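Local structure of molinate hydrolase (Gulosibacter molinativorax, 4UB9) at residues 334-337 against 338-342; 458-461 against 462-465. The protein is a zinc-binding member of the amidohydrolase family that hydrolyses the thiocarbamate herbicide molinate, probably by cleaving a carbon–nitrogen bond. One frame throughout, in Å; residues are numbered along the deposited sequence.

Interaction 1: 334-337 against 338-342; sequences AQQA and WMDSV
Q336 carries its CG anti to the backbone N (chi1 -173°), whereas one turn further on D340 holds its CG anti to the carbonyl carbon, beside its own N. The bend at chi2 of Q336 (59°) brings the end of its chain back to D340 and lays it beside the carboxylate, the amide and carboxylate planes 59° apart. OD2 of D340 stands 3.7 Å from CG of Q336. The main charged partner of D340 is R352, whose NH2 forms a salt bridge with OD1.

On another side of the helix, Q335 also bends at chi2 and runs alongside the W338 indole, its amide end coming near CE3 at a slant to the ring. W338 CB meets Q335 O at 3.4 Å, and CG2 of V342 lies 3.9 Å above one face of the W338 ring, displaced toward its rim. M339, extended beyond CG, passes obliquely across Q335 and at about a right angle to Q336, with its CG 3.6 Å from Q335 O.

Beneath these side chains run successive i to i+4 bonds: W338 N to A334 O (2.9 Å), M339 N to Q335 O (3.0 Å), D340 N to Q336 O and S341 N to A337 O. At the C-terminal end S341 OG donates to W338 O over 2.6 Å, a carbonyl that also accepts from V342 N as the chain leaves helical geometry. With an alanine in place of Q336, the D340 carboxylate is likely to lose its polar neighbour on the preceding turn, and the side of M339 would probably be less well packed. Around helix 333-341, then, the polar group of Q336, D340 and R352 lies on one side and M339 packs on W395 on another; the salt bridge to R352 would probably favour an ionised D340.

Interaction 2: 458-461 against 462-465; sequences ITNM and RTLS
T463 grips N460 through two hydrogen bonds to one carbonyl, N460 O: OG1 donates over 2.7 Å in the carbonyl plane, while the backbone N of T463, 3.0 Å from N460 O, approaches from well above it. The hydroxyl reaches this carbonyl because chi1 of T463 (65°) sets OG1 between its own N and carbonyl carbon; the same oxygen takes a hydrogen bond from Q452 N, so it links two parts of the backbone, N460 and Q452. R462 N donates to T459 O at 3.1 Å, again from above the carbonyl plane.

Van der Waals contacts come mainly from R462 and T463. CB and CG of R462 run past T459 O, CB at 3.5 Å, and the extended chain goes on to a salt bridge between NH1 and E399. CG2 of T463 touches N460 CA (3.9 Å) and lies equally far from OD1 of N460, whose ND2 is bonded to D453 O. M461, bent at chi2 and chi3, turns instead toward L90, L93 and F402.

Repeated i to i+3 bonds, begun by M461 N to I458 O, identify a short 3-10 helix; an inverse gamma turn centred on T463 then redirects the chain into strand 464-469, which pairs antiparallel with strand 447-450.

How the interactions relate
Interaction 1 comes first along the chain, on helix 333-341, and interaction 2 follows more than a hundred residues later, in the connection from strand 447-450 to strand 464-469. Their centres are 25 Å apart and their nearest atoms about 10 Å, without touching. Both belong to the part of the chain related to other amidohydrolases, a TIM-barrel family, and both lie away from the zinc site. E392 and W395 touch the first contact and E399, F402, V403 and M405 the second, so the chain between them passes from one to the other. One contact thus belongs to a helix and the other to the 3-10 segment that leads into a strand of the mixed sheet.

Interaction 1: 334-337 against 338-342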
loop_
_atom_site.group_PDB
_atom_site.type_symbol
_atom_site.label_atom_id
_atom_site.label_comp_id
_atom_site.label_asym_id
_atom_site.label_seq_id
_atom_site.Cartn_x
_atom_site.Cartn_y
_atom_site.Cartn_z
ATOM N N ALA A 334 33.030 1.325 2.658
ATOM C CA ALA A 334 32.289 2.031 3.694
ATOM C C ALA A 334 30.816 2.221 3.332
ATOM O O ALA A 334 29.914 1.952 4.123
ATOM C CB ALA A 334 32.917 3.377 3.963
ATOM N N GLN A 335 30.577 2.664 2.100
ATOM C CA GLN A 335 29.198 2.843 1.600
ATOM C C GLN A 335 28.425 1.531 1.654
ATOM O O GLN A 335 27.305 1.460 2.155
ATOM C CB GLN A 335 29.210 3.446 0.193
ATOM C CG GLN A 335 27.866 3.462 -0.495
ATOM C CD GLN A 335 26.814 4.334 0.194
ATOM O OE1 GLN A 335 27.105 5.384 0.814
ATOM N NE2 GLN A 335 25.569 3.926 0.042
ATOM N N GLN A 336 29.058 0.478 1.190
ATOM C CA GLN A 336 28.405 -0.833 1.166
ATOM C C GLN A 336 28.163 -1.341 2.550
ATOM O O GLN A 336 27.188 -2.052 2.813
ATOM C CB GLN A 336 29.259 -1.888 0.392
ATOM C CG GLN A 336 28.530 -3.236 0.185
ATOM C CD GLN A 336 27.180 -3.144 -0.595
ATOM O OE1 GLN A 336 26.183 -3.797 -0.248
ATOM N NE2 GLN A 336 27.163 -2.350 -1.639
ATOM N N ALA A 337 29.126 -1.091 3.422
ATOM C CA ALA A 337 28.955 -1.511 4.829
ATOM C C ALA A 337 27.779 -0.757 5.468
ATOM O O ALA A 337 27.047 -1.311 6.282
ATOM C CB ALA A 337 30.222 -1.252 5.621
ATOM N N TRP A 338 27.627 0.520 5.115
ATOM C CA TRP A 338 26.504 1.250 5.605
ATOM C C TRP A 338 25.176 0.605 5.108
ATOM O O TRP A 338 24.250 0.336 5.878
ATOM C CB TRP A 338 26.602 2.719 5.212
ATOM C CG TRP A 338 25.314 3.388 5.568
ATOM C CD1 TRP A 338 24.926 3.779 6.804
ATOM C CD2 TRP A 338 24.211 3.628 4.697
ATOM N NE1 TRP A 338 23.661 4.270 6.756
ATOM C CE2 TRP A 338 23.192 4.182 5.475
ATOM C CE3 TRP A 338 23.988 3.427 3.337
ATOM C CZ2 TRP A 338 21.958 4.551 4.945
ATOM C CZ3 TRP A 338 22.777 3.791 2.802
ATOM C CH2 TRP A 338 21.760 4.344 3.610
ATOM N N MET A 339 25.130 0.349 3.812
ATOM C CA MET A 339 23.973 -0.240 3.172
ATOM C C MET A 339 23.613 -1.534 3.803
ATOM O O MET A 339 22.442 -1.779 4.138
ATOM C CB MET A 339 24.221 -0.513 1.700
ATOM C CG MET A 339 24.017 0.660 0.809
ATOM S SD MET A 339 24.559 0.237 -0.863
ATOM C CE MET A 339 23.745 1.505 -1.805
ATOM N N ASP A 340 24.611 -2.371 3.993
ATOM C CA ASP A 340 24.369 -3.681 4.654
ATOM C C ASP A 340 23.885 -3.503 6.108
ATOM O O ASP A 340 23.036 -4.228 6.580
ATOM C CB ASP A 340 25.612 -4.590 4.589
ATOM C CG ASP A 340 25.950 -5.012 3.154
ATOM O OD1 ASP A 340 25.057 -4.972 2.264
ATOM O OD2 ASP A 340 27.089 -5.406 2.874
ATOM N N SER A 341 24.396 -2.495 6.784
ATOM C CA SER A 341 24.056 -2.299 8.190
ATOM C C SER A 341 22.597 -1.899 8.363
ATOM O O SER A 341 22.024 -2.158 9.396
ATOM C CB SER A 341 24.947 -1.232 8.831
ATOM O OG SER A 341 24.500 0.070 8.475
ATOM N N VAL A 342 22.025 -1.213 7.382
ATOM C CA VAL A 342 20.609 -0.802 7.467
ATOM C C VAL A 342 19.691 -1.646 6.593
ATOM O O VAL A 342 18.541 -1.284 6.355
ATOM C CB VAL A 342 20.385 0.685 7.102
ATOM C CG1 VAL A 342 21.273 1.575 7.968
ATOM C CG2 VAL A 342 20.654 0.957 5.635
#

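Interaction 2: 458-461 against 462-465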
loop_
_atom_site.group_PDB
_atom_site.type_symbol
_atom_site.label_atom_id
_atom_site.label_comp_id
_atom_site.label_asym_id
_atom_site.label_seq_id
_atom_site.Cartn_x
_atom_site.Cartn_y
_atom_site.Cartn_z
ATOM N N ILE A 458 44.671 7.727 -5.099
ATOM C CA ILE A 458 43.609 7.971 -6.065
ATOM C C ILE A 458 42.614 9.037 -5.589
ATOM O O ILE A 458 42.099 9.847 -6.395
ATOM C CB ILE A 458 42.905 6.658 -6.477
ATOM C CG1 ILE A 458 42.066 6.881 -7.720
ATOM C CG2 ILE A 458 42.102 6.092 -5.329
ATOM C CD1 ILE A 458 42.860 7.230 -8.971
ATOM N N THR A 459 42.447 9.137 -4.279
ATOM C CA THR A 459 41.676 10.248 -3.665
ATOM C C THR A 459 42.239 11.651 -4.029
ATOM O O THR A 459 41.520 12.649 -3.947
ATOM C CB THR A 459 41.576 10.167 -2.120
ATOM O OG1 THR A 459 42.864 10.394 -1.544
ATOM C CG2 THR A 459 41.084 8.815 -1.677
ATOM N N ASN A 460 43.507 11.726 -4.426
ATOM C CA ASN A 460 44.066 12.994 -4.948
ATOM C C ASN A 460 43.443 13.502 -6.228
ATOM O O ASN A 460 43.697 14.639 -6.665
ATOM C CB ASN A 460 45.576 12.903 -5.158
ATOM C CG ASN A 460 46.337 12.865 -3.847
ATOM O OD1 ASN A 460 45.951 13.502 -2.883
ATOM N ND2 ASN A 460 47.430 12.127 -3.822
ATOM N N MET A 461 42.623 12.672 -6.829
ATOM C CA MET A 461 41.813 13.124 -7.980
ATOM C C MET A 461 40.935 14.321 -7.605
ATOM O O MET A 461 40.596 15.151 -8.459
ATOM C CB MET A 461 40.926 11.990 -8.507
ATOM C CG MET A 461 41.664 10.863 -9.228
ATOM S SD MET A 461 42.445 11.424 -10.740
ATOM C CE MET A 461 41.048 11.984 -11.723
ATOM N N ARG A 462 40.618 14.411 -6.326
ATOM C CA ARG A 462 39.804 15.523 -5.831
ATOM C C ARG A 462 40.554 16.860 -5.779
ATOM O O ARG A 462 39.936 17.866 -5.579
ATOM C CB ARG A 462 39.259 15.225 -4.452
ATOM C CG ARG A 462 38.234 14.113 -4.437
ATOM C CD ARG A 462 37.955 13.656 -3.009
ATOM N NE ARG A 462 36.945 12.589 -2.920
ATOM C CZ ARG A 462 35.621 12.766 -2.967
ATOM N NH1 ARG A 462 35.117 13.965 -3.127
ATOM N NH2 ARG A 462 34.804 11.737 -2.843
ATOM N N THR A 463 41.872 16.858 -5.918
ATOM C CA THR A 463 42.686 18.067 -5.621
ATOM C C THR A 463 42.728 19.013 -6.817
ATOM O O THR A 463 43.773 19.586 -7.136
ATOM C CB THR A 463 44.121 17.725 -5.167
ATOM O OG1 THR A 463 44.822 17.103 -6.255
ATOM C CG2 THR A 463 44.102 16.796 -3.978
ATOM N N LEU A 464 41.562 19.244 -7.416
ATOM C CA LEU A 464 41.461 20.117 -8.604
ATOM C C LEU A 464 41.844 21.564 -8.362
ATOM O O LEU A 464 41.300 22.183 -7.497
ATOM C CB LEU A 464 40.036 20.157 -9.125
ATOM C CG LEU A 464 39.558 18.964 -9.930
ATOM C CD1 LEU A 464 38.038 19.038 -10.052
ATOM C CD2 LEU A 464 40.211 18.978 -11.298
ATOM N N SER A 465 42.748 22.077 -9.178
ATOM C CA SER A 465 43.174 23.482 -9.153
ATOM C C SER A 465 42.654 24.246 -10.305
ATOM O O SER A 465 42.376 25.411 -10.179
ATOM C CB SER A 465 44.696 23.616 -9.314
ATOM O OG SER A 465 45.354 23.114 -8.197
#